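Local coordinates for probable chitinase A (Chromobacterium violaceum, PDB 4TX8), which probably binds chitin and hydrolyses its glycosidic bonds as an endochitinase of glycoside hydrolase family 18, at residues W29-G38 and A50-N61; W113-F124 and S150-G158. All coordinates share one frame; numbering follows the deposited sequence.

Interaction 1: W29-G38 and A50-N61; sequences WAEGTAYKVG and ALVAHTAYVGAN
E31 reaches across to hold the turn Y57-A60 and the residue after it, N61, one with each carboxylate oxygen. The chain runs extended beyond CG and carries the carboxylate out to the backbone of G59 and N61. E31 OE1 accepts from N61 N at 2.9 Å, nearly in line with its own C-O bond. OE2 takes the N-H of G59, at an N-H...O angle of 169°, from above the carboxylate plane. A water donating to E31 OE1 and to Y57 O adds a bridge, so the carboxylate is held by two peptide N-H groups and one water.

Beside this clamp, A56 points its methyl at two aromatic rings, W29 and Y35. A56 CB lies 3.7 Å from W29 CZ2, and 4.2 Å from Y35 CE2, which it meets at the edge of the tyrosine ring. The H54 imidazole stands obliquely to the Y35 ring, with planes at 42°. Its chi1 of 75° sets CG between the backbone N and carbonyl carbon; H54 ND1 donates back to V52 O, 2.7 Å away and in the ring plane, while NE2 shares a water with W29 NE1. Both ring nitrogens thus have partners that fix the imidazole's rotation.

The backbones form a short antiparallel ladder: Y35 and H54 are the hydrogen-bonded pair, A34 and T55 the non-hydrogen-bonded one. G32 N to A56 O extends the pairing at the type II turn A30-T33, and G38 N to A50 O closes the other end. V37 CG2 rests on A53 N at 3.4 Å.

This two-stranded sheet belongs to the family 5/12 carbohydrate-binding module; W71 of strand 71-73 meets the rings of W29, Y35 and H54, and V41 of strand 40-43 touches W29 and Y35.

Interaction 2: W113-F124 and S150-G158; sequences WHNFANPSGSAF and SFTLDPAAG
N115 carries its CG anti to the backbone N (chi1 -175°), which swings the amide across to the loop 150-158, while D154, with the same anti first torsion, sends its carboxylate back past it in the opposite direction. The two planes stand 72° apart. This is the rim of the TIM barrel of the GH18 domain, where the loop leaving strand 108-114 meets the loop between strand 149-150 and helix 160-171.

The N115 amide works as a two-sided clip on backbone. N115 OD1 accepts from D154 N at 2.9 Å, in a nearly straight bond (169°), and ND2 donates to T152 O, which lies in the amide plane. The F151 ring sits close by, its CE1 3.5 Å from N115 ND2, and is turned only modestly from the amide plane.

D154 also shapes its own chain: OD1 takes the N-H of A156 through its anti lone pair, an Asx turn leading into the 3-10 segment 155-157. Deeper in, the W113 indole offers its edge to A157 CB and L153 CD1, and its NE1 donates to F124 O. V129 touches both W113 and F124, and I136 and V138 of strand 135-143 also touch the indole. A water bridges the two segments, donating to D154 OD2 (2.8 Å) and accepting from A123 N.

The two contacts lie one in the carbohydrate-binding module, the other in the GH18 barrel, 26 Å apart between centres and about 8 Å between nearest atoms, without touching. Interaction 1 is a surface contact: it pairs two short strands, buries 748 Å², and depends on a run of backbone hydrogen bonds reinforced by one charged side chain. Interaction 2 is partly buried, covers 382 Å², and joins two loops of the GH18 TIM barrel through hydrogen bonds of a side-chain amide and apolar edges, with no strand pairing between its segments. Both use a polar side chain to hold peptide groups: a carboxylate accepting two N-H groups in 29-38, an amide both accepting and donating in 113-124.

Interaction 1: W29-G38 and A50-N61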
loop_
_atom_site.group_PDB
_atom_site.type_symbol
_atom_site.label_atom_id
_atom_site.label_comp_id
_atom_site.label_asym_id
_atom_site.label_seq_id
_atom_site.Cartn_x
_atom_site.Cartn_y
_atom_site.Cartn_z
ATOM N N TRP A 29 -19.611 -22.903 3.154
ATOM C CA TRP A 29 -18.648 -23.781 3.806
ATOM C C TRP A 29 -19.129 -24.099 5.218
ATOM O O TRP A 29 -19.606 -23.213 5.925
ATOM C CB TRP A 29 -17.263 -23.131 3.834
ATOM C CG TRP A 29 -16.230 -23.934 4.551
ATOM C CD1 TRP A 29 -15.414 -24.885 4.014
ATOM C CD2 TRP A 29 -15.898 -23.858 5.942
ATOM N NE1 TRP A 29 -14.594 -25.407 4.984
ATOM C CE2 TRP A 29 -14.871 -24.793 6.177
ATOM C CE3 TRP A 29 -16.369 -23.089 7.011
ATOM C CZ2 TRP A 29 -14.309 -24.984 7.437
ATOM C CZ3 TRP A 29 -15.808 -23.278 8.260
ATOM C CH2 TRP A 29 -14.787 -24.217 8.461
ATOM N N ALA A 30 -19.016 -25.358 5.625
ATOM C CA ALA A 30 -19.490 -25.766 6.943
ATOM C C ALA A 30 -18.666 -26.916 7.506
ATOM O O ALA A 30 -18.320 -27.855 6.790
ATOM C CB ALA A 30 -20.963 -26.153 6.879
ATOM N N GLU A 31 -18.350 -26.837 8.794
ATOM C CA GLU A 31 -17.599 -27.899 9.445
ATOM C C GLU A 31 -18.426 -29.179 9.495
ATOM O O GLU A 31 -19.655 -29.136 9.551
ATOM C CB GLU A 31 -17.163 -27.475 10.849
ATOM C CG GLU A 31 -16.091 -26.396 10.839
ATOM C CD GLU A 31 -15.346 -26.285 12.153
ATOM O OE1 GLU A 31 -14.148 -25.930 12.122
ATOM O OE2 GLU A 31 -15.951 -26.546 13.213
ATOM N N GLY A 32 -17.742 -30.317 9.454
ATOM C CA GLY A 32 -18.406 -31.606 9.452
ATOM C C GLY A 32 -18.727 -32.090 8.051
ATOM O O GLY A 32 -19.250 -33.188 7.874
ATOM N N THR A 33 -18.402 -31.275 7.052
ATOM C CA THR A 33 -18.718 -31.593 5.663
ATOM C C THR A 33 -17.532 -32.221 4.928
ATOM O O THR A 33 -16.395 -31.769 5.059
ATOM C CB THR A 33 -19.168 -30.335 4.892
ATOM O OG1 THR A 33 -20.178 -29.649 5.642
ATOM C CG2 THR A 33 -19.722 -30.702 3.524
ATOM N N ALA A 34 -17.811 -33.264 4.153
ATOM C CA ALA A 34 -16.799 -33.893 3.313
ATOM C C ALA A 34 -16.763 -33.230 1.941
ATOM O O ALA A 34 -17.785 -33.129 1.264
ATOM C CB ALA A 34 -17.071 -35.386 3.175
ATOM N N TYR A 35 -15.580 -32.779 1.534
ATOM C CA TYR A 35 -15.417 -32.112 0.249
ATOM C C TYR A 35 -14.534 -32.917 -0.694
ATOM O O TYR A 35 -13.597 -33.585 -0.263
ATOM C CB TYR A 35 -14.829 -30.712 0.443
ATOM C CG TYR A 35 -15.721 -29.790 1.239
ATOM C CD1 TYR A 35 -16.900 -29.298 0.695
ATOM C CD2 TYR A 35 -15.389 -29.414 2.535
ATOM C CE1 TYR A 35 -17.727 -28.459 1.420
ATOM C CE2 TYR A 35 -16.208 -28.575 3.267
ATOM C CZ TYR A 35 -17.376 -28.099 2.703
ATOM O OH TYR A 35 -18.199 -27.261 3.420
ATOM N N LYS A 36 -14.848 -32.859 -1.984
ATOM C CA LYS A 36 -14.005 -33.463 -3.007
ATOM C C LYS A 36 -13.210 -32.385 -3.731
ATOM O O LYS A 36 -13.590 -31.215 -3.712
ATOM C CB LYS A 36 -14.838 -34.250 -4.016
ATOM C CG LYS A 36 -15.604 -35.428 -3.446
ATOM C CD LYS A 36 -16.267 -36.192 -4.580
ATOM C CE LYS A 36 -17.410 -37.058 -4.094
ATOM N NZ LYS A 36 -18.303 -37.434 -5.229
ATOM N N VAL A 37 -12.114 -32.780 -4.371
ATOM C CA VAL A 37 -11.341 -31.861 -5.196
ATOM C C VAL A 37 -12.239 -31.247 -6.265
ATOM O O VAL A 37 -12.961 -31.959 -6.960
ATOM C CB VAL A 37 -10.143 -32.566 -5.871
ATOM C CG1 VAL A 37 -9.425 -31.609 -6.815
ATOM C CG2 VAL A 37 -9.187 -33.114 -4.824
ATOM N N GLY A 38 -12.211 -29.922 -6.376
ATOM C CA GLY A 38 -13.019 -29.234 -7.363
ATOM C C GLY A 38 -14.330 -28.699 -6.815
ATOM O O GLY A 38 -15.002 -27.911 -7.480
ATOM N N ALA A 50 -12.026 -26.404 -3.772
ATOM C CA ALA A 50 -11.262 -27.366 -2.982
ATOM C C ALA A 50 -10.054 -27.901 -3.746
ATOM O O ALA A 50 -10.162 -28.297 -4.906
ATOM C CB ALA A 50 -12.156 -28.519 -2.543
ATOM N N LEU A 51 -8.906 -27.913 -3.076
ATOM C CA LEU A 51 -7.668 -28.429 -3.650
ATOM C C LEU A 51 -7.445 -29.885 -3.270
ATOM O O LEU A 51 -6.741 -30.621 -3.961
ATOM C CB LEU A 51 -6.477 -27.591 -3.185
ATOM C CG LEU A 51 -6.415 -26.154 -3.697
ATOM C CD1 LEU A 51 -5.343 -25.377 -2.958
ATOM C CD2 LEU A 51 -6.140 -26.163 -5.189
ATOM N N VAL A 52 -8.043 -30.287 -2.154
ATOM C CA VAL A 52 -7.823 -31.606 -1.580
ATOM C C VAL A 52 -9.139 -32.209 -1.111
ATOM O O VAL A 52 -9.949 -31.523 -0.486
ATOM C CB VAL A 52 -6.842 -31.544 -0.382
ATOM C CG1 VAL A 52 -6.654 -32.919 0.230
ATOM C CG2 VAL A 52 -5.501 -30.954 -0.805
ATOM N N ALA A 53 -9.363 -33.482 -1.422
ATOM C CA ALA A 53 -10.509 -34.200 -0.878
ATOM C C ALA A 53 -10.321 -34.364 0.623
ATOM O O ALA A 53 -9.372 -35.005 1.072
ATOM C CB ALA A 53 -10.678 -35.552 -1.548
ATOM N N HIS A 54 -11.226 -33.779 1.398
ATOM C CA HIS A 54 -11.087 -33.776 2.848
ATOM C C HIS A 54 -12.399 -33.452 3.536
ATOM O O HIS A 54 -13.353 -32.993 2.906
ATOM C CB HIS A 54 -10.046 -32.747 3.280
ATOM C CG HIS A 54 -10.541 -31.339 3.193
ATOM N ND1 HIS A 54 -10.782 -30.712 1.988
ATOM C CD2 HIS A 54 -10.871 -30.443 4.153
ATOM C CE1 HIS A 54 -11.225 -29.489 2.210
ATOM N NE2 HIS A 54 -11.287 -29.300 3.517
ATOM N N THR A 55 -12.423 -33.670 4.844
ATOM C CA THR A 55 -13.533 -33.248 5.680
ATOM C C THR A 55 -13.091 -32.075 6.545
ATOM O O THR A 55 -11.992 -32.085 7.097
ATOM C CB THR A 55 -14.035 -34.400 6.570
ATOM O OG1 THR A 55 -14.695 -35.376 5.756
ATOM C CG2 THR A 55 -15.004 -33.891 7.624
ATOM N N ALA A 56 -13.934 -31.054 6.643
ATOM C CA ALA A 56 -13.669 -29.944 7.546
ATOM C C ALA A 56 -14.098 -30.340 8.950
ATOM O O ALA A 56 -15.198 -30.000 9.387
ATOM C CB ALA A 56 -14.399 -28.686 7.091
ATOM N N TYR A 57 -13.234 -31.074 9.648
ATOM C CA TYR A 57 -13.584 -31.629 10.954
ATOM C C TYR A 57 -13.966 -30.533 11.941
ATOM O O TYR A 57 -13.370 -29.456 11.950
ATOM C CB TYR A 57 -12.428 -32.464 11.514
ATOM C CG TYR A 57 -12.025 -33.618 10.624
ATOM C CD1 TYR A 57 -12.850 -34.725 10.473
ATOM C CD2 TYR A 57 -10.818 -33.601 9.936
ATOM C CE1 TYR A 57 -12.490 -35.781 9.658
ATOM C CE2 TYR A 57 -10.447 -34.652 9.117
ATOM C CZ TYR A 57 -11.286 -35.741 8.982
ATOM O OH TYR A 57 -10.926 -36.793 8.170
ATOM N N VAL A 58 -14.972 -30.817 12.762
ATOM C CA VAL A 58 -15.493 -29.837 13.708
ATOM C C VAL A 58 -14.419 -29.426 14.715
ATOM O O VAL A 58 -13.702 -30.269 15.253
ATOM C CB VAL A 58 -16.744 -30.383 14.450
ATOM C CG1 VAL A 58 -16.451 -31.734 15.108
ATOM C CG2 VAL A 58 -17.259 -29.375 15.463
ATOM N N GLY A 59 -14.289 -28.122 14.937
ATOM C CA GLY A 59 -13.333 -27.596 15.896
ATOM C C GLY A 59 -11.938 -27.369 15.338
ATOM O O GLY A 59 -11.057 -26.879 16.044
ATOM N N ALA A 60 -11.730 -27.722 14.074
ATOM C CA ALA A 60 -10.414 -27.592 13.454
ATOM C C ALA A 60 -10.214 -26.210 12.826
ATOM O O ALA A 60 -9.080 -25.760 12.660
ATOM C CB ALA A 60 -10.212 -28.681 12.408
ATOM N N ASN A 61 -11.322 -25.552 12.487
ATOM C CA ASN A 61 -11.323 -24.236 11.838
ATOM C C ASN A 61 -10.495 -24.198 10.550
ATOM O O ASN A 61 -9.736 -23.256 10.307
ATOM C CB ASN A 61 -10.830 -23.159 12.807
ATOM C CG ASN A 61 -11.116 -21.752 12.310
ATOM O OD1 ASN A 61 -12.160 -21.493 11.705
ATOM N ND2 ASN A 61 -10.178 -20.841 12.542
HETATM O O HOH W 1 -12.320 -27.119 4.902
HETATM O O HOH W 2 -12.792 -27.344 10.016
#

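Interaction 2: W113-F124 and S150-G158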
loop_
_atom_site.group_PDB
_atom_site.type_symbol
_atom_site.label_atom_id
_atom_site.label_comp_id
_atom_site.label_asym_id
_atom_site.label_seq_id
_atom_site.Cartn_x
_atom_site.Cartn_y
_atom_site.Cartn_z
ATOM N N TRP A 113 0.566 -6.403 -4.256
ATOM C CA TRP A 113 0.491 -7.740 -4.826
ATOM C C TRP A 113 1.744 -8.526 -4.426
ATOM O O TRP A 113 2.863 -8.106 -4.725
ATOM C CB TRP A 113 0.344 -7.634 -6.351
ATOM C CG TRP A 113 0.365 -8.921 -7.127
ATOM C CD1 TRP A 113 -0.700 -9.727 -7.412
ATOM C CD2 TRP A 113 1.501 -9.519 -7.764
ATOM N NE1 TRP A 113 -0.292 -10.800 -8.172
ATOM C CE2 TRP A 113 1.055 -10.696 -8.401
ATOM C CE3 TRP A 113 2.855 -9.178 -7.851
ATOM C CZ2 TRP A 113 1.913 -11.533 -9.112
ATOM C CZ3 TRP A 113 3.709 -10.013 -8.559
ATOM C CH2 TRP A 113 3.233 -11.177 -9.180
ATOM N N HIS A 114 1.559 -9.648 -3.730
ATOM C CA HIS A 114 2.689 -10.445 -3.237
ATOM C C HIS A 114 3.476 -11.101 -4.367
ATOM O O HIS A 114 2.966 -11.996 -5.040
ATOM C CB HIS A 114 2.223 -11.552 -2.282
ATOM C CG HIS A 114 1.528 -11.063 -1.050
ATOM N ND1 HIS A 114 1.123 -11.917 -0.046
ATOM C CD2 HIS A 114 1.160 -9.820 -0.658
ATOM C CE1 HIS A 114 0.537 -11.220 0.912
ATOM N NE2 HIS A 114 0.546 -9.946 0.566
ATOM N N ASN A 115 4.723 -10.680 -4.556
ATOM C CA ASN A 115 5.625 -11.382 -5.464
ATOM C C ASN A 115 6.347 -12.489 -4.695
ATOM O O ASN A 115 7.562 -12.657 -4.804
ATOM C CB ASN A 115 6.626 -10.411 -6.097
ATOM C CG ASN A 115 7.514 -11.076 -7.135
ATOM O OD1 ASN A 115 7.050 -11.874 -7.949
ATOM N ND2 ASN A 115 8.804 -10.768 -7.090
ATOM N N PHE A 116 5.578 -13.234 -3.905
ATOM C CA PHE A 116 6.125 -14.260 -3.025
ATOM C C PHE A 116 5.005 -15.086 -2.404
ATOM O O PHE A 116 3.827 -14.750 -2.541
ATOM C CB PHE A 116 6.987 -13.629 -1.921
ATOM C CG PHE A 116 6.272 -12.584 -1.101
ATOM C CD1 PHE A 116 6.270 -11.251 -1.495
ATOM C CD2 PHE A 116 5.614 -12.930 0.071
ATOM C CE1 PHE A 116 5.618 -10.283 -0.740
ATOM C CE2 PHE A 116 4.959 -11.968 0.829
ATOM C CZ PHE A 116 4.963 -10.644 0.424
ATOM N N ALA A 117 5.381 -16.168 -1.727
ATOM C CA ALA A 117 4.428 -16.971 -0.968
ATOM C C ALA A 117 4.541 -16.645 0.514
ATOM O O ALA A 117 5.632 -16.380 1.015
ATOM C CB ALA A 117 4.665 -18.467 -1.209
ATOM N N ASN A 118 3.411 -16.662 1.215
ATOM C CA ASN A 118 3.397 -16.388 2.647
ATOM C C ASN A 118 2.118 -17.018 3.234
ATOM O O ASN A 118 1.430 -17.740 2.513
ATOM C CB ASN A 118 3.545 -14.874 2.894
ATOM C CG ASN A 118 2.231 -14.120 2.872
ATOM O OD1 ASN A 118 1.249 -14.546 2.265
ATOM N ND2 ASN A 118 2.219 -12.965 3.525
ATOM N N PRO A 119 1.799 -16.795 4.530
ATOM C CA PRO A 119 0.601 -17.507 5.001
ATOM C C PRO A 119 -0.716 -17.166 4.279
ATOM O O PRO A 119 -1.706 -17.850 4.504
ATOM C CB PRO A 119 0.526 -17.091 6.475
ATOM C CG PRO A 119 1.925 -16.856 6.853
ATOM C CD PRO A 119 2.491 -16.146 5.662
ATOM N N SER A 120 -0.730 -16.152 3.419
ATOM C CA SER A 120 -1.922 -15.851 2.621
ATOM C C SER A 120 -2.101 -16.875 1.510
ATOM O O SER A 120 -3.165 -16.963 0.895
ATOM C CB SER A 120 -1.837 -14.457 2.001
ATOM O OG SER A 120 -0.948 -14.462 0.890
ATOM N N GLY A 121 -1.047 -17.644 1.257
ATOM C CA GLY A 121 -1.018 -18.557 0.134
ATOM C C GLY A 121 0.081 -18.155 -0.831
ATOM O O GLY A 121 0.819 -17.195 -0.586
ATOM N N SER A 122 0.194 -18.890 -1.929
ATOM C CA SER A 122 1.200 -18.598 -2.938
ATOM C C SER A 122 0.830 -17.351 -3.729
ATOM O O SER A 122 -0.297 -16.859 -3.640
ATOM C CB SER A 122 1.365 -19.783 -3.889
ATOM O OG SER A 122 0.266 -19.858 -4.780
ATOM N N ALA A 123 1.785 -16.843 -4.501
ATOM C CA ALA A 123 1.504 -15.771 -5.442
ATOM C C ALA A 123 0.517 -16.264 -6.492
ATOM O O ALA A 123 0.372 -17.468 -6.705
ATOM C CB ALA A 123 2.786 -15.277 -6.099
ATOM N N PHE A 124 -0.166 -15.329 -7.140
ATOM C CA PHE A 124 -1.117 -15.667 -8.187
ATOM C C PHE A 124 -0.922 -14.708 -9.359
ATOM O O PHE A 124 -0.425 -13.598 -9.167
ATOM C CB PHE A 124 -2.554 -15.617 -7.648
ATOM C CG PHE A 124 -3.029 -14.233 -7.294
ATOM C CD1 PHE A 124 -2.695 -13.657 -6.079
ATOM C CD2 PHE A 124 -3.820 -13.512 -8.178
ATOM C CE1 PHE A 124 -3.135 -12.383 -5.754
ATOM C CE2 PHE A 124 -4.264 -12.240 -7.856
ATOM C CZ PHE A 124 -3.921 -11.675 -6.644
ATOM N N SER A 150 17.456 -5.299 -7.975
ATOM C CA SER A 150 17.055 -6.304 -8.947
ATOM C C SER A 150 15.595 -6.700 -8.757
ATOM O O SER A 150 14.986 -6.393 -7.733
ATOM C CB SER A 150 17.954 -7.537 -8.849
ATOM O OG SER A 150 17.852 -8.130 -7.569
ATOM N N PHE A 151 15.040 -7.377 -9.755
ATOM C CA PHE A 151 13.688 -7.911 -9.661
ATOM C C PHE A 151 13.618 -9.304 -10.264
ATOM O O PHE A 151 14.097 -9.530 -11.375
ATOM C CB PHE A 151 12.681 -6.998 -10.363
ATOM C CG PHE A 151 11.290 -7.563 -10.404
ATOM C CD1 PHE A 151 10.498 -7.573 -9.263
ATOM C CD2 PHE A 151 10.779 -8.096 -11.576
ATOM C CE1 PHE A 151 9.217 -8.099 -9.290
ATOM C CE2 PHE A 151 9.501 -8.624 -11.613
ATOM C CZ PHE A 151 8.717 -8.625 -10.464
ATOM N N THR A 152 13.020 -10.231 -9.527
ATOM C CA THR A 152 12.823 -11.586 -10.019
ATOM C C THR A 152 11.396 -12.044 -9.739
ATOM O O THR A 152 10.939 -12.025 -8.596
ATOM C CB THR A 152 13.812 -12.572 -9.384
ATOM O OG1 THR A 152 15.138 -12.034 -9.461
ATOM C CG2 THR A 152 13.762 -13.909 -10.106
ATOM N N LEU A 153 10.695 -12.449 -10.791
ATOM C CA LEU A 153 9.297 -12.837 -10.679
ATOM C C LEU A 153 9.122 -14.185 -9.992
ATOM O O LEU A 153 9.850 -15.135 -10.277
ATOM C CB LEU A 153 8.658 -12.883 -12.065
ATOM C CG LEU A 153 7.180 -13.262 -12.118
ATOM C CD1 LEU A 153 6.322 -12.146 -11.543
ATOM C CD2 LEU A 153 6.774 -13.583 -13.541
ATOM N N ASP A 154 8.153 -14.263 -9.083
ATOM C CA ASP A 154 7.749 -15.542 -8.513
ATOM C C ASP A 154 7.097 -16.362 -9.622
ATOM O O ASP A 154 6.126 -15.916 -10.233
ATOM C CB ASP A 154 6.790 -15.337 -7.332
ATOM C CG ASP A 154 6.490 -16.628 -6.577
ATOM O OD1 ASP A 154 6.137 -17.640 -7.215
ATOM O OD2 ASP A 154 6.605 -16.630 -5.335
ATOM N N PRO A 155 7.629 -17.565 -9.888
ATOM C CA PRO A 155 7.159 -18.402 -11.001
ATOM C C PRO A 155 5.675 -18.762 -10.917
ATOM O O PRO A 155 5.067 -19.054 -11.945
ATOM C CB PRO A 155 8.032 -19.661 -10.891
ATOM C CG PRO A 155 8.537 -19.660 -9.484
ATOM C CD PRO A 155 8.711 -18.216 -9.131
ATOM N N ALA A 156 5.101 -18.731 -9.720
ATOM C CA ALA A 156 3.676 -19.007 -9.558
ATOM C C ALA A 156 2.814 -17.953 -10.261
ATOM O O ALA A 156 1.633 -18.182 -10.524
ATOM C CB ALA A 156 3.319 -19.087 -8.086
ATOM N N ALA A 157 3.404 -16.799 -10.560
ATOM C CA ALA A 157 2.704 -15.746 -11.291
ATOM C C ALA A 157 2.723 -16.013 -12.793
ATOM O O ALA A 157 2.089 -15.297 -13.568
ATOM C CB ALA A 157 3.319 -14.390 -10.991
ATOM N N GLY A 158 3.453 -17.048 -13.197
ATOM C CA GLY A 158 3.614 -17.372 -14.602
ATOM C C GLY A 158 4.992 -16.986 -15.097
ATOM O O GLY A 158 5.869 -16.645 -14.305
HETATM O O HOH W 3 4.405 -18.024 -4.444
#